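3-oxosteroid 1-dehydrogenase (Sterolibacterium denitrificans, PDB 7P18) probably catalyses the FAD-dependent 1,2-dehydrogenation of 3-oxosteroids, turning them into 3-oxo-Delta(1)-steroids with transfer of hydrogen to an acceptor. Local coordinates at residues P344-V349 with G389-N394; N445-A448 with D453-F456. All blocks are in the same frame, centred on the assembly; numbering follows the deposited sequence.

Interaction 1. Residues P344-V349 with G389-N394; sequences PGCIVV and GKFRYN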
# COMPACT_ATOMS: atom_id res chain seq x y z
N PRO A 344 11.37 -1.29 -19.73
CA PRO A 344 11.35 -0.85 -21.12
C PRO A 344 10.70 -1.85 -22.08
O PRO A 344 10.97 -3.02 -21.96
CB PRO A 344 12.87 -0.67 -21.40
CG PRO A 344 13.50 -1.70 -20.60
CD PRO A 344 12.71 -1.72 -19.30
N GLY A 345 9.82 -1.36 -22.96
CA GLY A 345 9.17 -2.16 -24.00
C GLY A 345 7.68 -2.41 -23.75
O GLY A 345 7.11 -3.18 -24.51
N CYS A 346 7.08 -1.81 -22.72
CA CYS A 346 5.62 -2.01 -22.48
C CYS A 346 4.90 -0.68 -22.64
O CYS A 346 5.47 0.37 -22.27
CB CYS A 346 5.35 -2.63 -21.13
SG CYS A 346 5.72 -1.57 -19.71
N ILE A 347 3.69 -0.70 -23.21
CA ILE A 347 2.88 0.53 -23.36
C ILE A 347 1.48 0.26 -22.81
O ILE A 347 1.06 -0.89 -22.81
CB ILE A 347 2.84 1.07 -24.80
CG1 ILE A 347 2.30 0.06 -25.82
CG2 ILE A 347 4.21 1.60 -25.20
CD1 ILE A 347 1.93 0.74 -27.13
N VAL A 348 0.82 1.33 -22.36
CA VAL A 348 -0.60 1.25 -21.92
C VAL A 348 -1.43 2.01 -22.92
O VAL A 348 -1.13 3.17 -23.20
CB VAL A 348 -0.74 1.79 -20.48
CG1 VAL A 348 -2.20 1.98 -20.09
CG2 VAL A 348 -0.01 0.83 -19.54
N VAL A 349 -2.52 1.38 -23.38
CA VAL A 349 -3.44 2.00 -24.36
C VAL A 349 -4.88 1.85 -23.88
O VAL A 349 -5.18 0.92 -23.11
CB VAL A 349 -3.27 1.40 -25.77
CG1 VAL A 349 -1.85 1.66 -26.28
CG2 VAL A 349 -3.63 -0.09 -25.78
N GLY A 389 7.79 -10.37 -27.20
CA GLY A 389 8.43 -11.59 -26.65
C GLY A 389 9.75 -11.35 -25.95
O GLY A 389 10.11 -12.19 -25.11
N LYS A 390 10.48 -10.28 -26.29
CA LYS A 390 11.73 -9.98 -25.56
C LYS A 390 11.39 -9.48 -24.14
O LYS A 390 12.05 -9.92 -23.18
CB LYS A 390 12.58 -8.96 -26.31
CG LYS A 390 13.82 -8.56 -25.53
CD LYS A 390 14.72 -7.60 -26.25
CE LYS A 390 15.97 -7.29 -25.47
NZ LYS A 390 16.95 -6.59 -26.33
N PHE A 391 10.40 -8.59 -24.01
CA PHE A 391 9.92 -8.14 -22.67
C PHE A 391 9.52 -9.37 -21.86
O PHE A 391 9.94 -9.61 -20.69
CB PHE A 391 8.78 -7.13 -22.87
CG PHE A 391 8.37 -6.44 -21.59
CD1 PHE A 391 7.69 -7.13 -20.60
CD2 PHE A 391 8.71 -5.12 -21.38
CE1 PHE A 391 7.34 -6.50 -19.41
CE2 PHE A 391 8.33 -4.49 -20.19
CZ PHE A 391 7.67 -5.18 -19.20
N ARG A 392 8.67 -10.19 -22.47
CA ARG A 392 8.11 -11.42 -21.85
C ARG A 392 9.23 -12.28 -21.30
O ARG A 392 9.11 -12.76 -20.16
CB ARG A 392 7.30 -12.24 -22.86
CG ARG A 392 6.67 -13.48 -22.25
CD ARG A 392 5.46 -13.19 -21.35
NE ARG A 392 5.07 -14.45 -20.72
CZ ARG A 392 5.58 -14.93 -19.59
NH1 ARG A 392 6.41 -14.24 -18.82
NH2 ARG A 392 5.22 -16.13 -19.20
N TYR A 393 10.27 -12.50 -22.11
CA TYR A 393 11.42 -13.37 -21.73
C TYR A 393 12.18 -12.75 -20.55
O TYR A 393 12.61 -13.50 -19.64
CB TYR A 393 12.36 -13.57 -22.92
CG TYR A 393 13.54 -14.48 -22.64
CD1 TYR A 393 13.42 -15.86 -22.65
CD2 TYR A 393 14.79 -13.94 -22.36
CE1 TYR A 393 14.51 -16.68 -22.41
CE2 TYR A 393 15.88 -14.74 -22.10
CZ TYR A 393 15.75 -16.12 -22.14
OH TYR A 393 16.81 -16.92 -21.87
N ASN A 394 12.37 -11.43 -20.58
CA ASN A 394 13.29 -10.71 -19.64
C ASN A 394 12.65 -10.35 -18.30
O ASN A 394 13.40 -10.31 -17.29
CB ASN A 394 13.92 -9.51 -20.32
CG ASN A 394 14.99 -10.01 -21.29
OD1 ASN A 394 14.80 -10.03 -22.49
ND2 ASN A 394 15.96 -10.69 -20.75
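The phenyl ring of F391 overlaps the chain from P344 to C346, laying the CD2-CE2 side of its rim against a short piece of backbone. Its closest approach is to a carbonyl: P344 O stands 3.1 Å from F391 CD2, at the edge of the ring and near its plane, where the weakly positive ring hydrogens face a partly negative oxygen. One residue on, F391 CD2 is 3.7 Å from G345 C. C346 comes in obliquely, with C346 CB 3.6 Å from F391 CE2. Its sulfur makes a Cys sulfur-aromatic contact, C346 SG being 4.9 Å from the F391 ring centroid and 54° off the normal. That placing follows from chi1 of 69°, which sets the sulfur between the backbone N and the carbonyl carbon of C346.

In the fold, helix 389-394 follows strand 383-387 after the single residue D388, and strand 347-349 pairs antiparallel with that same strand, so F391 packs the helix after strand 383-387 against the loop leading into the neighbouring strand 347-349. F391 gets there because CG is anti to its own backbone N (chi1 -171°), which carries the ring out from the helix toward the loop. F391 supplies 84 Å² of the 148 Å² buried between the two segments. The CA atoms nearest each other are those of G345 and F391, 6.2 Å apart. Glycine suits this point on two counts: a CB would meet F391 CD2, and at this residue's backbone angles it would also press on the preceding carbonyl oxygen.

D388 OD1 accepts a hydrogen bond from F391 N at the start of the helix. Y395 meets the F391 ring edge-to-face, while F387 and M397 add further apolar contacts; C346 also touches L385 on strand 383-387.

Interaction 2. Residues N445-A448 with D453-F456; sequences NQYA and DREF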
# COMPACT_ATOMS: atom_id res chain seq x y z
N ASN A 445 8.76 2.94 -30.81
CA ASN A 445 10.04 2.48 -31.41
C ASN A 445 10.90 3.71 -31.73
O ASN A 445 12.12 3.65 -31.48
CB ASN A 445 9.74 1.51 -32.57
CG ASN A 445 9.17 0.20 -32.06
OD1 ASN A 445 9.10 -0.02 -30.84
ND2 ASN A 445 8.72 -0.66 -32.96
N GLN A 446 10.31 4.79 -32.23
CA GLN A 446 11.03 6.06 -32.48
C GLN A 446 11.52 6.64 -31.15
O GLN A 446 12.70 7.05 -31.09
CB GLN A 446 10.15 7.12 -33.14
CG GLN A 446 9.60 6.74 -34.51
CD GLN A 446 8.69 7.86 -34.97
OE1 GLN A 446 8.83 9.00 -34.51
NE2 GLN A 446 7.76 7.57 -35.87
N TYR A 447 10.66 6.67 -30.12
CA TYR A 447 11.02 7.22 -28.79
C TYR A 447 12.20 6.45 -28.20
O TYR A 447 13.13 7.06 -27.61
CB TYR A 447 9.82 7.19 -27.85
CG TYR A 447 8.62 7.99 -28.27
CD1 TYR A 447 8.72 9.04 -29.17
CD2 TYR A 447 7.36 7.75 -27.71
CE1 TYR A 447 7.61 9.79 -29.55
CE2 TYR A 447 6.25 8.48 -28.08
CZ TYR A 447 6.37 9.50 -29.00
OH TYR A 447 5.28 10.24 -29.36
N ALA A 448 12.18 5.11 -28.31
CA ALA A 448 13.20 4.24 -27.70
C ALA A 448 14.57 4.52 -28.35
O ALA A 448 15.61 4.46 -27.61
CB ALA A 448 12.81 2.79 -27.80
N ASP A 453 10.37 10.02 -24.80
CA ASP A 453 8.91 9.83 -24.98
C ASP A 453 8.33 11.23 -25.16
O ASP A 453 8.20 11.96 -24.15
CB ASP A 453 8.36 9.05 -23.80
CG ASP A 453 6.84 9.11 -23.69
OD1 ASP A 453 6.18 9.56 -24.65
OD2 ASP A 453 6.33 8.73 -22.60
N ARG A 454 8.02 11.59 -26.40
CA ARG A 454 7.63 12.98 -26.75
C ARG A 454 6.23 13.30 -26.23
O ARG A 454 5.92 14.48 -26.19
CB ARG A 454 7.66 13.18 -28.27
CG ARG A 454 9.04 13.02 -28.88
CD ARG A 454 10.04 14.10 -28.44
NE ARG A 454 11.37 13.84 -28.99
CZ ARG A 454 12.48 14.49 -28.66
NH1 ARG A 454 12.47 15.45 -27.75
NH2 ARG A 454 13.63 14.13 -29.22
N GLU A 455 5.42 12.31 -25.83
CA GLU A 455 4.03 12.56 -25.36
C GLU A 455 3.95 12.59 -23.83
O GLU A 455 3.34 13.51 -23.30
CB GLU A 455 3.09 11.53 -25.98
CG GLU A 455 2.87 11.80 -27.46
CD GLU A 455 2.15 10.68 -28.17
OE1 GLU A 455 0.93 10.55 -27.97
OE2 GLU A 455 2.82 9.90 -28.88
N PHE A 456 4.51 11.62 -23.13
CA PHE A 456 4.36 11.54 -21.64
C PHE A 456 5.70 11.48 -20.89
O PHE A 456 5.65 11.30 -19.65
CB PHE A 456 3.44 10.38 -21.31
CG PHE A 456 2.08 10.51 -21.95
CD1 PHE A 456 1.20 11.50 -21.53
CD2 PHE A 456 1.72 9.70 -23.02
CE1 PHE A 456 -0.03 11.65 -22.16
CE2 PHE A 456 0.49 9.85 -23.64
CZ PHE A 456 -0.39 10.81 -23.19
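The chain turns back after helix 434-450 so that the CA atoms of Y447 and D453 lie 5.1 Å apart, the nearest CA pair across N445-A448 and the irregular segment D453-F456. With CG anti to the carbonyl carbon (chi1 -61°), the Y447 ring leaves the helix toward D453-F456. One face of its ring is covered by backbone: R454 N sits 3.6 Å above the plane over the centre, and D453 CA makes a CH-pi contact toward the rim, 4.1 Å from the centroid. The aliphatic start of R454 lies against the same ring, R454 CG being 3.6 Å from Y447 CE1, whereas its guanidinium leads away to a salt bridge with D450.

At the far end, Y447 OH donates over 2.5 Å to E455 OE2, which accepts with its anti lone pair, the one away from the other carboxylate oxygen; ring and carboxylate planes stand 76° apart. D453 OD1 accepts from E455 N, an Asx turn, and from F456 N, an Asx motif, each at 3.1 Å and both from one face of its carboxylate. A phenylalanine in place of Y447 would probably keep much of the ring packing but leave E455 OE2 without its hydroxyl donor.

D453 OD2 forms a salt bridge with R355 and accepts from K458 N. N445 and A448 pack on P480; the contact itself sits between the end of helix 434-450 and the loop leading to helix 462-466.

Overall arrangement
Interactions 1 and 2 lie on the same side of the chain's centre, 15 Å apart between centres and about 7 Å between nearest atoms, and they do not touch. Interaction 1 is wholly buried and joins a strand's lead-in to a helix 40 residues on; its evidence is ring packing, a carbonyl at an aromatic edge and a sulfur. Interaction 2 is local and half exposed, fastening a helix to the loop just after it through a hydroxyl-carboxylate bond and an Asx turn. Helix 434-450 relates the two: I347 touches its S440 and N444, while Y447 lies further along it. Both are remote from the annotated sites.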